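Local coordinates for protein endoglucanase (Thermotoga maritima, PDB 1VHO) that probably acts as an aminopeptidase of the M42 family, using two divalent metal ions per subunit, at residues T7-L11 with V315-E321; P20-E24 with S201-E205; A66-E70 with K169-R174; M226-F230 with S302-M308. One frame throughout, in Å; residues are numbered along the deposited sequence.

Contacts 2, 3 and 4 illustrate how a predicted metallopeptidase active site is assembled from remote parts of one chain. The predicted metal ligands H67 and D172 lie in contact 3, E205 in contact 2 together with the predicted proton acceptor E204, and D227 in contact 4. Contact 1 packs behind them, the V315 side chain about 8 Å from that of D172. Contact 3, about 2 Å from the centre of the chain, touches all the others: S21 OG and D69 OD2 (2.5 Å) join it to contact 2, D172 O approaches V228 CG2 of contact 4 at 3.5 Å, and L171 CD1 meets V315 CG2 of contact 1 at 4.2 Å. The centres of contacts 1 and 2 are about 23 Å apart.

Contact 1 (T7-L11 with V315-E321); sequences TGKLL and VDPRDVE
Two helices from the two ends of the chain pack almost at right angles here: helix 7-16, through its first turn, and helix 317-333, entered from strand 313-315. The short axes of 7-11 and 317-321 approach to 9.8 Å at 98°, with G8 opposite P317 (CA to CA 5.6 Å). The apolar part centres on L11 (chi1 m, chi2 t), whose CD1 lies 4.0 Å from P317 CB, 4.1 Å from V320 CG2 and 4.2 Å from V315 CG2; T7 CG2 adds V320 CG1 at 3.8 Å. Helix 171-187 packs against T7, L10 and V320. Capping is supplied by D316 (chi1 t), the N-cap residue, whose OD1 accepts from R318 N at 2.8 Å, while its OD2 forms a salt bridge with R318 NH2 at 2.6 Å. Across the interface, T7 (chi1 m) donates from OG1 to E321 OE2 in a very short 2.5 Å bond, and a water links that same OE2 (2.7 Å) to T7 N (3.0 Å).

Contact 2 (P20-E24 with S201-E205); sequences PSGYE and SVQEE
Neither segment is regular; each carries a beta turn. P20 to Y23 form a type II turn closed by Y23 N to P20 O at 2.9 Å, with G22 at phi 92°, psi -19°. V202 to E205 form a type I turn whose closing bond, E205 N to V202 O, is weak at 3.5 Å. The segments meet with S21 nearest Q203 (CA to CA 5.4 Å) and E24 nearest V202 (6.5 Å). After strand 195-201, the loop predicted to carry the proton acceptor E204 and metal ligand E205 of the active site is thereby set against the N-cap of helix 25-35. That N-cap residue, E24 (chi1 m), accepts through OE2 from Q203 N at 2.9 Å and from G22 N at 3.0 Å, and its CD rests 3.5 Å from V202 CB. S21 CB lies 3.7 Å from Q203 CG, while S21 OG bonds to D69. One water joins E24 OE1 (2.8 Å) to E204 N (2.9 Å).

Contact 3 (A66-E70 with K169-R174); sequences AHVDE and KALDNR
E70 stands between two cations: OE1 receives K169 NZ at 2.8 Å and OE2 receives R174 NH2 at 2.8 Å, with a weak bond from R174 NH1 at 3.1 Å, making a buried salt-bridge network. K169 also pairs with D18. R174 (chi1 m, chi2 m) presents its edge to V68 O, which accepts from NE at 2.8 Å and from NH2 at 2.9 Å. Beside it N173 (chi1 m) donates from ND2 to D69 O at 2.8 Å, while D69 OD2 bonds to S21. A water donates both to D69 O (2.9 Å) and to D172 OD1 (2.7 Å). These bonds fasten the loop leaving strand 61-67 to the start of helix 171-187, with A170 at the N-cap, its O accepting from R174 N (2.9 Å). H67 is nearest N173 (CA to CA 5.5 Å) and E70 nearest A170 (5.5 Å). Such strand-end and helix-start ligands suit the two-metal site of M42 peptidases: H67 and D172 are predicted zinc ligands, though here H67 NE2 bonds to D287 and D172 OD1 pairs with R281. E70 CB (chi1 p) touches A170 CB at 3.7 Å, and H67 CB lies 3.4 Å from N173 OD1.

Contact 4 (M226-F230 with S302-M308); sequences MDVTF and SIPLKYM
Side chains alternate across two neighbouring parallel strands, 222-229 and 297-304, of the mixed sheet. D227, T229, S302 and P304 point to one face, V228 and I303 to the other. On the latter, V228 (chi1 m) directs CG1 to I303 CB (4.2 Å) and to CD1 of L305 (chi1 t, chi2 t; 3.9 Å), and sends CG2 to CE of the selenomethionine M308 (chi1 t, chi2 p, chi3 p; 4.0 Å). On the D227 face, T229 (chi1 t) places CG2 3.9 Å from S302 CB and gives OG1 to E276. Past the strand end F230 (chi1 t) lays a ring face against K306 CG, 4.0 Å from CE2. The short axes of strands 226-229 and 302-304 approach to 4.2 Å at 29°; D227 pairs with S302, V228 with I303 and T229 with P304, held by I303 N to D227 O (3.0 Å), T229 N to I303 O (3.0 Å) and L305 N to T229 O (2.8 Å). D227, a predicted metal ligand, forms a salt bridge with R281. Backbone bonds and apolar contacts thus hold the strands together, leaving the D227 carboxylate turned away from the partner strand, consistent with a role in metal binding.

Contact 1 (T7-L11 with V315-E321)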
loop_
_atom_site.group_PDB
_atom_site.type_symbol
_atom_site.label_atom_id
_atom_site.label_comp_id
_atom_site.label_asym_id
_atom_site.label_seq_id
_atom_site.Cartn_x
_atom_site.Cartn_y
_atom_site.Cartn_z
ATOM N N THR A 7 9.190 13.283 4.055
ATOM C CA THR A 7 8.579 12.195 3.287
ATOM C C THR A 7 9.241 10.860 3.565
ATOM O O THR A 7 8.484 9.900 3.791
ATOM C CB THR A 7 8.620 12.502 1.772
ATOM O OG1 THR A 7 7.886 13.743 1.661
ATOM C CG2 THR A 7 7.909 11.370 1.019
ATOM N N GLY A 8 10.558 10.882 3.692
ATOM C CA GLY A 8 11.281 9.622 3.981
ATOM C C GLY A 8 10.867 9.065 5.315
ATOM O O GLY A 8 10.604 7.834 5.468
ATOM N N LYS A 9 10.794 9.914 6.330
ATOM C CA LYS A 9 10.377 9.456 7.664
ATOM C C LYS A 9 8.930 8.960 7.680
ATOM O O LYS A 9 8.643 7.992 8.382
ATOM C CB LYS A 9 10.551 10.538 8.725
ATOM C CG LYS A 9 10.160 10.097 10.135
ATOM C CD LYS A 9 10.964 8.872 10.583
ATOM C CE LYS A 9 11.287 8.964 12.086
ATOM N NZ LYS A 9 10.331 8.108 12.872
ATOM N N LEU A 10 8.019 9.626 6.974
ATOM C CA LEU A 10 6.620 9.213 6.907
ATOM C C LEU A 10 6.537 7.804 6.289
ATOM O O LEU A 10 5.746 6.970 6.727
ATOM C CB LEU A 10 5.799 10.174 6.032
ATOM C CG LEU A 10 4.378 9.749 5.626
ATOM C CD1 LEU A 10 3.448 9.646 6.807
ATOM C CD2 LEU A 10 3.830 10.797 4.625
ATOM N N LEU A 11 7.288 7.606 5.199
ATOM C CA LEU A 11 7.325 6.295 4.541
ATOM C C LEU A 11 7.898 5.241 5.486
ATOM O O LEU A 11 7.320 4.129 5.477
ATOM C CB LEU A 11 8.151 6.395 3.255
ATOM C CG LEU A 11 7.470 7.228 2.140
ATOM C CD1 LEU A 11 8.480 7.465 1.003
ATOM C CD2 LEU A 11 6.234 6.501 1.607
ATOM N N VAL A 315 11.776 2.410 -2.497
ATOM C CA VAL A 315 11.119 3.491 -3.246
ATOM C C VAL A 315 11.979 4.768 -3.061
ATOM O O VAL A 315 12.779 4.871 -2.105
ATOM C CB VAL A 315 9.708 3.822 -2.759
ATOM C CG1 VAL A 315 8.768 2.617 -2.991
ATOM C CG2 VAL A 315 9.715 4.209 -1.279
ATOM N N ASP A 316 11.770 5.709 -3.981
ATOM C CA ASP A 316 12.444 7.005 -3.875
ATOM C C ASP A 316 11.448 7.997 -3.323
ATOM O O ASP A 316 10.432 8.301 -3.974
ATOM C CB ASP A 316 12.857 7.438 -5.323
ATOM C CG ASP A 316 13.789 8.636 -5.275
ATOM O OD1 ASP A 316 13.503 9.561 -4.481
ATOM O OD2 ASP A 316 14.836 8.626 -5.963
ATOM N N PRO A 317 11.644 8.598 -2.148
ATOM C CA PRO A 317 10.731 9.556 -1.574
ATOM C C PRO A 317 10.443 10.740 -2.464
ATOM O O PRO A 317 9.357 11.331 -2.343
ATOM C CB PRO A 317 11.344 9.963 -0.236
ATOM C CG PRO A 317 12.431 8.993 0.021
ATOM C CD PRO A 317 12.839 8.346 -1.285
ATOM N N ARG A 318 11.369 11.082 -3.399
ATOM C CA ARG A 318 11.057 12.196 -4.301
ATOM C C ARG A 318 9.942 11.837 -5.266
ATOM O O ARG A 318 9.190 12.747 -5.680
ATOM C CB ARG A 318 12.290 12.634 -5.099
ATOM C CG ARG A 318 13.462 13.117 -4.250
ATOM C CD ARG A 318 14.679 13.286 -5.170
ATOM N NE ARG A 318 15.099 11.950 -5.648
ATOM C CZ ARG A 318 16.036 11.754 -6.551
ATOM N NH1 ARG A 318 16.663 12.817 -7.091
ATOM N NH2 ARG A 318 16.369 10.555 -6.936
ATOM N N ASP A 319 9.832 10.572 -5.728
ATOM C CA ASP A 319 8.745 10.205 -6.613
ATOM C C ASP A 319 7.418 10.341 -5.863
ATOM O O ASP A 319 6.354 10.681 -6.416
ATOM C CB ASP A 319 8.867 8.723 -7.086
ATOM C CG ASP A 319 10.019 8.534 -8.061
ATOM O OD1 ASP A 319 10.415 9.502 -8.792
ATOM O OD2 ASP A 319 10.546 7.407 -8.092
ATOM N N VAL A 320 7.469 9.943 -4.563
ATOM C CA VAL A 320 6.279 10.049 -3.724
ATOM C C VAL A 320 5.821 11.486 -3.585
ATOM O O VAL A 320 4.626 11.825 -3.695
ATOM C CB VAL A 320 6.552 9.375 -2.348
ATOM C CG1 VAL A 320 5.455 9.714 -1.337
ATOM C CG2 VAL A 320 6.566 7.853 -2.575
ATOM N N GLU A 321 6.767 12.384 -3.245
ATOM C CA GLU A 321 6.400 13.790 -3.095
ATOM C C GLU A 321 5.949 14.424 -4.398
ATOM O O GLU A 321 5.021 15.220 -4.386
ATOM C CB GLU A 321 7.619 14.616 -2.625
ATOM C CG GLU A 321 8.318 14.048 -1.432
ATOM C CD GLU A 321 9.370 15.012 -0.868
ATOM O OE1 GLU A 321 10.323 15.334 -1.608
ATOM O OE2 GLU A 321 9.163 15.388 0.290
HETATM O O HOH W 1 10.178 15.840 2.794
#

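Contact 2 (P20-E24 with S201-E205)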
loop_
_atom_site.group_PDB
_atom_site.type_symbol
_atom_site.label_atom_id
_atom_site.label_comp_id
_atom_site.label_asym_id
_atom_site.label_seq_id
_atom_site.Cartn_x
_atom_site.Cartn_y
_atom_site.Cartn_z
ATOM N N PRO A 20 -1.744 -6.420 8.457
ATOM C CA PRO A 20 -1.929 -7.531 7.542
ATOM C C PRO A 20 -3.418 -7.582 7.140
ATOM O O PRO A 20 -4.231 -7.052 7.887
ATOM C CB PRO A 20 -1.559 -8.772 8.366
ATOM C CG PRO A 20 -1.813 -8.334 9.784
ATOM C CD PRO A 20 -1.400 -6.888 9.837
ATOM N N SER A 21 -3.681 -8.101 5.972
ATOM C CA SER A 21 -5.074 -8.135 5.458
ATOM C C SER A 21 -6.041 -8.598 6.543
ATOM O O SER A 21 -5.803 -9.652 7.169
ATOM C CB SER A 21 -5.138 -9.123 4.290
ATOM O OG SER A 21 -4.156 -8.720 3.323
ATOM N N GLY A 22 -7.114 -7.843 6.712
ATOM C CA GLY A 22 -8.130 -8.180 7.709
ATOM C C GLY A 22 -7.912 -7.526 9.046
ATOM O O GLY A 22 -8.796 -7.556 9.925
ATOM N N TYR A 23 -6.694 -7.054 9.338
ATOM C CA TYR A 23 -6.341 -6.471 10.635
ATOM C C TYR A 23 -5.597 -5.147 10.427
ATOM O O TYR A 23 -4.527 -4.909 10.990
ATOM C CB TYR A 23 -5.407 -7.465 11.387
ATOM C CG TYR A 23 -5.969 -8.885 11.370
ATOM C CD1 TYR A 23 -6.912 -9.272 12.328
ATOM C CD2 TYR A 23 -5.627 -9.781 10.385
ATOM C CE1 TYR A 23 -7.486 -10.533 12.270
ATOM C CE2 TYR A 23 -6.184 -11.066 10.323
ATOM C CZ TYR A 23 -7.107 -11.420 11.298
ATOM O OH TYR A 23 -7.666 -12.680 11.244
ATOM N N GLU A 24 -6.147 -4.279 9.574
ATOM C CA GLU A 24 -5.489 -3.015 9.240
ATOM C C GLU A 24 -5.801 -1.886 10.189
ATOM O O GLU A 24 -5.248 -0.777 9.998
ATOM C CB GLU A 24 -5.927 -2.568 7.800
ATOM C CG GLU A 24 -5.715 -3.633 6.743
ATOM C CD GLU A 24 -6.898 -4.527 6.457
ATOM O OE1 GLU A 24 -7.811 -4.678 7.270
ATOM O OE2 GLU A 24 -6.923 -5.131 5.373
ATOM N N SER A 201 -8.234 2.117 1.510
ATOM C CA SER A 201 -8.999 0.900 1.505
ATOM C C SER A 201 -8.369 -0.316 2.156
ATOM O O SER A 201 -7.244 -0.691 1.826
ATOM C CB SER A 201 -9.269 0.505 0.017
ATOM O OG SER A 201 -10.293 -0.469 -0.050
ATOM N N VAL A 202 -9.199 -0.983 2.982
ATOM C CA VAL A 202 -8.704 -2.220 3.610
ATOM C C VAL A 202 -9.053 -3.403 2.732
ATOM O O VAL A 202 -9.824 -3.314 1.766
ATOM C CB VAL A 202 -9.264 -2.398 5.029
ATOM C CG1 VAL A 202 -8.823 -1.245 5.910
ATOM C CG2 VAL A 202 -10.806 -2.476 4.960
ATOM N N GLN A 203 -8.518 -4.580 3.051
ATOM C CA GLN A 203 -8.716 -5.749 2.234
ATOM C C GLN A 203 -10.159 -6.219 2.058
ATOM O O GLN A 203 -10.507 -6.645 0.955
ATOM C CB GLN A 203 -7.911 -6.930 2.811
ATOM C CG GLN A 203 -7.599 -7.977 1.737
ATOM C CD GLN A 203 -8.410 -9.237 1.970
ATOM O OE1 GLN A 203 -9.111 -9.316 2.976
ATOM N NE2 GLN A 203 -8.293 -10.185 1.051
ATOM N N GLU A 204 -10.973 -6.124 3.093
ATOM C CA GLU A 204 -12.335 -6.631 3.012
ATOM C C GLU A 204 -13.338 -5.804 2.247
ATOM O O GLU A 204 -14.533 -6.172 2.321
ATOM C CB GLU A 204 -12.835 -6.964 4.429
ATOM C CG GLU A 204 -12.198 -8.255 4.963
ATOM C CD GLU A 204 -12.492 -8.515 6.426
ATOM O OE1 GLU A 204 -13.497 -7.977 6.950
ATOM O OE2 GLU A 204 -11.734 -9.269 7.087
ATOM N N GLU A 205 -12.961 -4.793 1.483
ATOM C CA GLU A 205 -13.897 -4.000 0.711
ATOM C C GLU A 205 -14.166 -4.697 -0.615
ATOM O O GLU A 205 -13.336 -5.457 -1.099
ATOM C CB GLU A 205 -13.367 -2.578 0.416
ATOM C CG GLU A 205 -13.016 -1.811 1.682
ATOM C CD GLU A 205 -14.206 -1.273 2.428
ATOM O OE1 GLU A 205 -15.343 -1.548 1.992
ATOM O OE2 GLU A 205 -14.064 -0.565 3.438
HETATM O O HOH W 2 -10.815 -9.639 10.191
HETATM O O HOH W 3 -9.949 -5.768 5.830
#

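Contact 3 (A66-E70 with K169-R174)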
loop_
_atom_site.group_PDB
_atom_site.type_symbol
_atom_site.label_atom_id
_atom_site.label_comp_id
_atom_site.label_asym_id
_atom_site.label_seq_id
_atom_site.Cartn_x
_atom_site.Cartn_y
_atom_site.Cartn_z
ATOM N N ALA A 66 -6.076 4.312 -2.459
ATOM C CA ALA A 66 -4.851 3.529 -2.186
ATOM C C ALA A 66 -5.191 2.333 -1.286
ATOM O O ALA A 66 -6.141 2.446 -0.495
ATOM C CB ALA A 66 -3.811 4.411 -1.490
ATOM N N HIS A 67 -4.516 1.210 -1.468
ATOM C CA HIS A 67 -4.740 0.054 -0.581
ATOM C C HIS A 67 -3.883 0.280 0.687
ATOM O O HIS A 67 -2.876 1.012 0.631
ATOM C CB HIS A 67 -4.240 -1.231 -1.246
ATOM C CG HIS A 67 -4.925 -1.653 -2.493
ATOM N ND1 HIS A 67 -6.085 -2.415 -2.476
ATOM C CD2 HIS A 67 -4.615 -1.450 -3.807
ATOM C CE1 HIS A 67 -6.460 -2.664 -3.712
ATOM N NE2 HIS A 67 -5.586 -2.098 -4.530
ATOM N N VAL A 68 -4.173 -0.431 1.777
ATOM C CA VAL A 68 -3.404 -0.197 3.004
ATOM C C VAL A 68 -2.782 -1.450 3.602
ATOM O O VAL A 68 -1.883 -1.293 4.453
ATOM C CB VAL A 68 -4.222 0.454 4.139
ATOM C CG1 VAL A 68 -4.908 1.760 3.728
ATOM C CG2 VAL A 68 -5.273 -0.488 4.689
ATOM N N ASP A 69 -3.260 -2.642 3.214
ATOM C CA ASP A 69 -2.753 -3.855 3.846
ATOM C C ASP A 69 -1.395 -4.318 3.418
ATOM O O ASP A 69 -0.681 -3.764 2.550
ATOM C CB ASP A 69 -3.807 -5.003 3.687
ATOM C CG ASP A 69 -3.891 -5.558 2.277
ATOM O OD1 ASP A 69 -3.404 -4.899 1.330
ATOM O OD2 ASP A 69 -4.452 -6.648 2.021
ATOM N N GLU A 70 -0.954 -5.398 4.066
ATOM C CA GLU A 70 0.308 -6.054 3.769
ATOM C C GLU A 70 0.103 -7.564 3.924
ATOM O O GLU A 70 -0.884 -8.005 4.528
ATOM C CB GLU A 70 1.454 -5.646 4.710
ATOM C CG GLU A 70 1.156 -6.040 6.202
ATOM C CD GLU A 70 2.130 -5.261 7.096
ATOM O OE1 GLU A 70 3.281 -5.728 7.301
ATOM O OE2 GLU A 70 1.787 -4.174 7.584
ATOM N N LYS A 169 9.348 -3.140 4.403
ATOM C CA LYS A 169 8.264 -4.020 3.992
ATOM C C LYS A 169 7.034 -3.200 3.582
ATOM O O LYS A 169 6.850 -2.071 4.074
ATOM C CB LYS A 169 7.821 -4.986 5.118
ATOM C CG LYS A 169 7.340 -4.208 6.408
ATOM C CD LYS A 169 6.813 -5.269 7.391
ATOM C CE LYS A 169 6.335 -4.660 8.723
ATOM N NZ LYS A 169 5.024 -3.976 8.636
ATOM N N ALA A 170 6.148 -3.869 2.862
ATOM C CA ALA A 170 4.839 -3.282 2.517
ATOM C C ALA A 170 4.805 -1.939 1.840
ATOM O O ALA A 170 3.687 -1.362 1.713
ATOM C CB ALA A 170 3.984 -3.170 3.808
ATOM N N LEU A 171 5.895 -1.507 1.203
ATOM C CA LEU A 171 5.815 -0.235 0.465
ATOM C C LEU A 171 4.953 -0.329 -0.752
ATOM O O LEU A 171 4.442 0.680 -1.258
ATOM C CB LEU A 171 7.244 0.284 0.189
ATOM C CG LEU A 171 8.020 0.713 1.421
ATOM C CD1 LEU A 171 9.522 0.817 1.141
ATOM C CD2 LEU A 171 7.539 2.054 1.979
ATOM N N ASP A 172 4.689 -1.542 -1.314
ATOM C CA ASP A 172 3.828 -1.669 -2.463
ATOM C C ASP A 172 2.448 -1.064 -2.194
ATOM O O ASP A 172 1.731 -0.781 -3.157
ATOM C CB ASP A 172 3.762 -3.103 -3.008
ATOM C CG ASP A 172 3.419 -4.095 -1.897
ATOM O OD1 ASP A 172 2.335 -3.977 -1.311
ATOM O OD2 ASP A 172 4.260 -4.942 -1.564
ATOM N N ASN A 173 2.017 -0.962 -0.917
ATOM C CA ASN A 173 0.786 -0.248 -0.626
ATOM C C ASN A 173 1.088 1.013 0.211
ATOM O O ASN A 173 0.492 2.084 0.042
ATOM C CB ASN A 173 -0.198 -1.116 0.203
ATOM C CG ASN A 173 -0.863 -2.159 -0.679
ATOM O OD1 ASN A 173 -0.984 -1.932 -1.898
ATOM N ND2 ASN A 173 -1.431 -3.211 -0.087
ATOM N N ARG A 174 2.048 0.901 1.139
ATOM C CA ARG A 174 2.333 2.025 2.057
ATOM C C ARG A 174 2.933 3.258 1.362
ATOM O O ARG A 174 2.660 4.388 1.803
ATOM C CB ARG A 174 3.149 1.591 3.245
ATOM C CG ARG A 174 2.537 0.472 4.125
ATOM C CD ARG A 174 1.341 0.963 4.967
ATOM N NE ARG A 174 0.586 -0.235 5.359
ATOM C CZ ARG A 174 0.976 -1.200 6.175
ATOM N NH1 ARG A 174 2.154 -1.169 6.809
ATOM N NH2 ARG A 174 0.163 -2.286 6.269
HETATM O O HOH W 4 1.856 -4.321 1.302
#

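Contact 4 (M226-F230 with S302-M308)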
loop_
_atom_site.group_PDB
_atom_site.type_symbol
_atom_site.label_atom_id
_atom_site.label_comp_id
_atom_site.label_asym_id
_atom_site.label_seq_id
_atom_site.Cartn_x
_atom_site.Cartn_y
_atom_site.Cartn_z
HETATM N N MSE A 226 -4.046 4.683 -7.097
HETATM C CA MSE A 226 -2.609 4.593 -6.906
HETATM C C MSE A 226 -2.161 3.130 -7.014
HETATM O O MSE A 226 -2.838 2.258 -6.460
HETATM C CB MSE A 226 -2.268 5.017 -5.463
HETATM C CG MSE A 226 -2.630 6.418 -5.052
HETATM SE SE MSE A 226 -1.476 7.671 -5.934
HETATM C CE MSE A 226 -2.528 8.049 -7.489
ATOM N N ASP A 227 -0.947 2.942 -7.491
ATOM C CA ASP A 227 -0.404 1.585 -7.534
ATOM C C ASP A 227 1.121 1.742 -7.515
ATOM O O ASP A 227 1.620 2.854 -7.301
ATOM C CB ASP A 227 -0.856 0.849 -8.793
ATOM C CG ASP A 227 -0.925 -0.661 -8.617
ATOM O OD1 ASP A 227 -0.305 -1.243 -7.697
ATOM O OD2 ASP A 227 -1.631 -1.309 -9.418
ATOM N N VAL A 228 1.827 0.636 -7.640
ATOM C CA VAL A 228 3.286 0.683 -7.713
ATOM C C VAL A 228 3.690 -0.157 -8.942
ATOM O O VAL A 228 2.886 -1.004 -9.367
ATOM C CB VAL A 228 4.020 0.130 -6.479
ATOM C CG1 VAL A 228 3.820 1.093 -5.275
ATOM C CG2 VAL A 228 3.454 -1.243 -6.141
ATOM N N THR A 229 4.877 0.116 -9.459
ATOM C CA THR A 229 5.321 -0.689 -10.619
ATOM C C THR A 229 6.829 -0.679 -10.708
ATOM O O THR A 229 7.539 0.108 -10.101
ATOM C CB THR A 229 4.769 -0.009 -11.908
ATOM O OG1 THR A 229 4.904 -0.889 -13.031
ATOM C CG2 THR A 229 5.563 1.265 -12.229
ATOM N N PHE A 230 7.389 -1.488 -11.608
ATOM C CA PHE A 230 8.840 -1.357 -11.876
ATOM C C PHE A 230 9.115 -2.062 -13.205
ATOM O O PHE A 230 9.420 -1.412 -14.195
ATOM C CB PHE A 230 9.763 -1.846 -10.780
ATOM C CG PHE A 230 11.176 -1.303 -10.919
ATOM C CD1 PHE A 230 11.412 0.061 -10.818
ATOM C CD2 PHE A 230 12.229 -2.156 -11.181
ATOM C CE1 PHE A 230 12.700 0.560 -10.984
ATOM C CE2 PHE A 230 13.520 -1.658 -11.371
ATOM C CZ PHE A 230 13.750 -0.299 -11.274
ATOM N N SER A 302 1.324 5.266 -10.815
ATOM C CA SER A 302 2.135 4.411 -9.989
ATOM C C SER A 302 3.461 4.984 -9.539
ATOM O O SER A 302 4.092 5.774 -10.239
ATOM C CB SER A 302 2.482 3.099 -10.776
ATOM O OG SER A 302 1.259 2.382 -11.031
ATOM N N ILE A 303 3.875 4.500 -8.351
ATOM C CA ILE A 303 5.189 4.864 -7.804
ATOM C C ILE A 303 6.187 3.751 -8.166
ATOM O O ILE A 303 5.883 2.560 -7.951
ATOM C CB ILE A 303 5.056 4.971 -6.270
ATOM C CG1 ILE A 303 4.281 6.240 -5.874
ATOM C CG2 ILE A 303 6.451 4.984 -5.615
ATOM C CD1 ILE A 303 4.889 7.565 -6.299
ATOM N N PRO A 304 7.339 4.065 -8.739
ATOM C CA PRO A 304 8.350 3.072 -9.084
ATOM C C PRO A 304 8.825 2.389 -7.788
ATOM O O PRO A 304 9.056 3.077 -6.787
ATOM C CB PRO A 304 9.541 3.869 -9.636
ATOM C CG PRO A 304 8.856 5.133 -10.163
ATOM C CD PRO A 304 7.808 5.429 -9.092
ATOM N N LEU A 305 8.862 1.078 -7.830
ATOM C CA LEU A 305 9.321 0.364 -6.598
ATOM C C LEU A 305 10.239 -0.743 -7.039
ATOM O O LEU A 305 9.963 -1.453 -8.008
ATOM C CB LEU A 305 8.054 -0.120 -5.884
ATOM C CG LEU A 305 8.209 -0.938 -4.606
ATOM C CD1 LEU A 305 6.910 -0.812 -3.808
ATOM C CD2 LEU A 305 8.487 -2.414 -4.903
ATOM N N LYS A 306 11.338 -0.957 -6.329
ATOM C CA LYS A 306 12.246 -2.053 -6.706
ATOM C C LYS A 306 12.155 -3.160 -5.684
ATOM O O LYS A 306 11.879 -2.909 -4.501
ATOM C CB LYS A 306 13.646 -1.417 -6.785
ATOM C CG LYS A 306 14.678 -2.202 -7.579
ATOM C CD LYS A 306 15.976 -1.389 -7.667
ATOM C CE LYS A 306 16.787 -1.752 -8.890
ATOM N NZ LYS A 306 17.542 -3.027 -8.722
ATOM N N TYR A 307 12.353 -4.414 -6.069
ATOM C CA TYR A 307 12.348 -5.562 -5.159
ATOM C C TYR A 307 10.947 -5.851 -4.633
ATOM O O TYR A 307 10.688 -6.148 -3.473
ATOM C CB TYR A 307 13.383 -5.469 -4.030
ATOM C CG TYR A 307 14.741 -5.008 -4.527
ATOM C CD1 TYR A 307 15.463 -5.723 -5.460
ATOM C CD2 TYR A 307 15.245 -3.785 -4.069
ATOM C CE1 TYR A 307 16.696 -5.240 -5.919
ATOM C CE2 TYR A 307 16.452 -3.292 -4.521
ATOM C CZ TYR A 307 17.160 -4.027 -5.458
ATOM O OH TYR A 307 18.365 -3.540 -5.899
HETATM N N MSE A 308 9.993 -5.737 -5.558
HETATM C CA MSE A 308 8.589 -5.974 -5.323
HETATM C C MSE A 308 8.377 -7.267 -4.530
HETATM O O MSE A 308 9.044 -8.251 -4.835
HETATM C CB MSE A 308 7.909 -6.236 -6.695
HETATM C CG MSE A 308 6.401 -6.389 -6.555
HETATM SE SE MSE A 308 5.599 -4.683 -6.208
HETATM C CE MSE A 308 6.064 -3.737 -7.805
#